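Local coordinates for beta-lactamase-like protein (Novosphingobium pentaromativorans US6-1, PDB 6AUF) that probably hydrolyses beta-lactam antibiotics as a subclass B3 metallo-beta-lactamase with two zinc ions in its active site, at residues Thr213-Ala217 with Tyr283-Arg287. Residues are numbered along the deposited sequence.
Sequences TTISA and YFAKR
Thr213-Ala217 is an extended loop segment without regular strand pairing, with phi/psi running from -94/96 at Thr214 to -148/165 at Ser216. Tyr283-Arg287 is a helical turn inside helix 272-292, with Arg287 N hydrogen-bonded to Tyr283 O at 3.1 Å. In this metallo-beta-lactamase fold the contact joins the loop between strand 203-208 and helix 226-241, at the zinc site, to the C-terminal helix. The backbones come closest at Thr214 and Phe284, whose CA atoms lie 5.9 Å apart. About 295 Å² is buried between the segments.

Thr214 points its CB toward the helix and is buried. Its p rotamer sets OG1 3.4 Å from Tyr283 CD2 and 3.5 Å from Phe284 CD1. Thr214 O lies near the plane of the Tyr283 ring, at its edge, 3.3 Å from CE2. Tyr283 is in the t rotamer (chi1 178°), and its ring extends along the loop to Ile215. There Ile215 CG2 is 3.6 Å from Tyr283 OH. Ile215 CB points away from the helix, and its side chain lies about 4 Å from that of the zinc ligand His185. Thr213 O accepts a hydrogen bond from His185 ND1. Phe284 also packs on Ile229 and Ile232 of helix 226-241.

Arg287 reaches Ser216 with chi1 t and chi2 p. Its NE forms a salt bridge with Glu291, one turn further on. The guanidinium meets Ser216 edge-on and donates twice to OG: NH2 to Ser216 OG is 3.0 Å and NH1 to Ser216 OG is 3.1 Å. Ser216 OG in turn donates to Ala217 O at 2.7 Å.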
ATOM      1  N   THR A 213      10.472  -0.161   4.084  1.00 56.91           N
ATOM      2  CA  THR A 213      11.666  -0.930   4.398  1.00 63.99           C
ATOM      3  C   THR A 213      12.699  -0.751   3.297  1.00 63.12           C
ATOM      4  O   THR A 213      12.379  -0.896   2.113  1.00 61.92           O
ATOM      5  CB  THR A 213      11.300  -2.409   4.558  1.00 65.43           C
ATOM      6  OG1 THR A 213      10.595  -2.851   3.388  1.00 61.58           O
ATOM      7  CG2 THR A 213      10.389  -2.606   5.771  1.00 51.23           C
ATOM      8  N   THR A 214      13.933  -0.421   3.683  1.00 61.28           N
ATOM      9  CA  THR A 214      15.043  -0.279   2.734  1.00 57.40           C
ATOM     10  C   THR A 214      15.789  -1.602   2.667  1.00 59.48           C
ATOM     11  O   THR A 214      16.668  -1.876   3.491  1.00 55.23           O
ATOM     12  CB  THR A 214      15.987   0.838   3.156  1.00 55.74           C
ATOM     13  OG1 THR A 214      16.399   0.613   4.511  1.00 53.59           O
ATOM     14  CG2 THR A 214      15.325   2.218   3.015  1.00 42.58           C
ATOM     15  N   ILE A 215      15.449  -2.420   1.675  1.00 57.58           N
ATOM     16  CA  ILE A 215      15.994  -3.767   1.559  1.00 59.92           C
ATOM     17  C   ILE A 215      16.388  -3.995   0.113  1.00 57.42           C
ATOM     18  O   ILE A 215      15.830  -3.384  -0.802  1.00 50.32           O
ATOM     19  CB  ILE A 215      14.992  -4.850   2.037  1.00 57.96           C
ATOM     20  CG1 ILE A 215      13.656  -4.727   1.298  1.00 55.52           C
ATOM     21  CG2 ILE A 215      14.803  -4.779   3.562  1.00 50.35           C
ATOM     22  CD1 ILE A 215      12.553  -5.666   1.834  1.00 57.68           C
ATOM     23  N   SER A 216      17.345  -4.898  -0.093  1.00 57.93           N
ATOM     24  CA  SER A 216      17.976  -5.040  -1.394  1.00 54.74           C
ATOM     25  C   SER A 216      18.382  -6.481  -1.622  1.00 59.59           C
ATOM     26  O   SER A 216      18.448  -7.286  -0.692  1.00 70.73           O
ATOM     27  CB  SER A 216      19.219  -4.155  -1.500  1.00 57.78           C
ATOM     28  OG  SER A 216      20.244  -4.646  -0.650  1.00 52.63           O
ATOM     29  N   ALA A 217      18.687  -6.791  -2.879  1.00 62.48           N
ATOM     30  CA  ALA A 217      19.505  -7.953  -3.170  1.00 63.14           C
ATOM     31  C   ALA A 217      20.829  -7.846  -2.405  1.00 66.43           C
ATOM     32  O   ALA A 217      21.202  -6.780  -1.898  1.00 60.14           O
ATOM     33  CB  ALA A 217      19.746  -8.063  -4.674  1.00 59.67           C
ATOM     34  N   TYR A 283      15.953   2.125  10.757  1.00 49.40           N
ATOM     35  CA  TYR A 283      16.414   0.922  10.071  1.00 63.26           C
ATOM     36  C   TYR A 283      17.384   1.271   8.948  1.00 60.71           C
ATOM     37  O   TYR A 283      18.442   0.650   8.818  1.00 58.97           O
ATOM     38  CB  TYR A 283      15.218   0.127   9.528  1.00 55.78           C
ATOM     39  CG  TYR A 283      15.587  -1.131   8.762  1.00 55.94           C
ATOM     40  CD1 TYR A 283      15.792  -2.337   9.427  1.00 51.56           C
ATOM     41  CD2 TYR A 283      15.732  -1.114   7.376  1.00 58.59           C
ATOM     42  CE1 TYR A 283      16.137  -3.496   8.739  1.00 52.40           C
ATOM     43  CE2 TYR A 283      16.070  -2.271   6.674  1.00 60.80           C
ATOM     44  CZ  TYR A 283      16.270  -3.459   7.363  1.00 64.86           C
ATOM     45  OH  TYR A 283      16.607  -4.612   6.692  1.00 69.95           O
ATOM     46  N   PHE A 284      17.039   2.279   8.140  1.00 49.61           N
ATOM     47  CA  PHE A 284      17.888   2.681   7.025  1.00 61.04           C
ATOM     48  C   PHE A 284      19.273   3.099   7.502  1.00 64.91           C
ATOM     49  O   PHE A 284      20.281   2.743   6.881  1.00 67.23           O
ATOM     50  CB  PHE A 284      17.218   3.817   6.249  1.00 50.81           C
ATOM     51  CG  PHE A 284      17.987   4.270   5.055  1.00 49.21           C
ATOM     52  CD1 PHE A 284      18.553   3.347   4.185  1.00 57.63           C
ATOM     53  CD2 PHE A 284      18.118   5.630   4.772  1.00 53.67           C
ATOM     54  CE1 PHE A 284      19.262   3.770   3.057  1.00 61.94           C
ATOM     55  CE2 PHE A 284      18.821   6.068   3.653  1.00 54.01           C
ATOM     56  CZ  PHE A 284      19.398   5.141   2.793  1.00 62.19           C
ATOM     57  N   ALA A 285      19.349   3.853   8.600  1.00 58.51           N
ATOM     58  CA  ALA A 285      20.658   4.317   9.046  1.00 61.78           C
ATOM     59  C   ALA A 285      21.527   3.148   9.478  1.00 68.04           C
ATOM     60  O   ALA A 285      22.729   3.116   9.186  1.00 78.79           O
ATOM     61  CB  ALA A 285      20.518   5.331  10.176  1.00 51.22           C
ATOM     62  N   LYS A 286      20.935   2.181  10.181  1.00 70.43           N
ATOM     63  CA  LYS A 286      21.681   0.979  10.521  1.00 72.27           C
ATOM     64  C   LYS A 286      22.236   0.320   9.266  1.00 72.48           C
ATOM     65  O   LYS A 286      23.353  -0.210   9.272  1.00 67.35           O
ATOM     66  CB  LYS A 286      20.790   0.010  11.298  1.00 69.79           C
ATOM     67  CG  LYS A 286      20.306   0.552  12.633  1.00 76.02           C
ATOM     68  CD  LYS A 286      19.588  -0.538  13.430  1.00 90.17           C
ATOM     69  CE  LYS A 286      19.354  -0.141  14.893  1.00 96.93           C
ATOM     70  NZ  LYS A 286      18.531   1.098  15.047  1.00 99.07           N
ATOM     71  N   ARG A 287      21.475   0.364   8.169  1.00 65.55           N
ATOM     72  CA  ARG A 287      21.922  -0.289   6.946  1.00 63.83           C
ATOM     73  C   ARG A 287      23.086   0.471   6.315  1.00 69.50           C
ATOM     74  O   ARG A 287      24.051  -0.143   5.850  1.00 72.05           O
ATOM     75  CB  ARG A 287      20.755  -0.425   5.971  1.00 51.77           C
ATOM     76  CG  ARG A 287      21.168  -0.735   4.524  1.00 54.67           C
ATOM     77  CD  ARG A 287      21.637  -2.166   4.349  1.00 56.36           C
ATOM     78  NE  ARG A 287      22.279  -2.364   3.055  1.00 62.30           N
ATOM     79  CZ  ARG A 287      21.748  -3.031   2.036  1.00 59.55           C
ATOM     80  NH1 ARG A 287      22.421  -3.140   0.896  1.00 55.57           N
ATOM     81  NH2 ARG A 287      20.552  -3.583   2.150  1.00 58.08           N
TER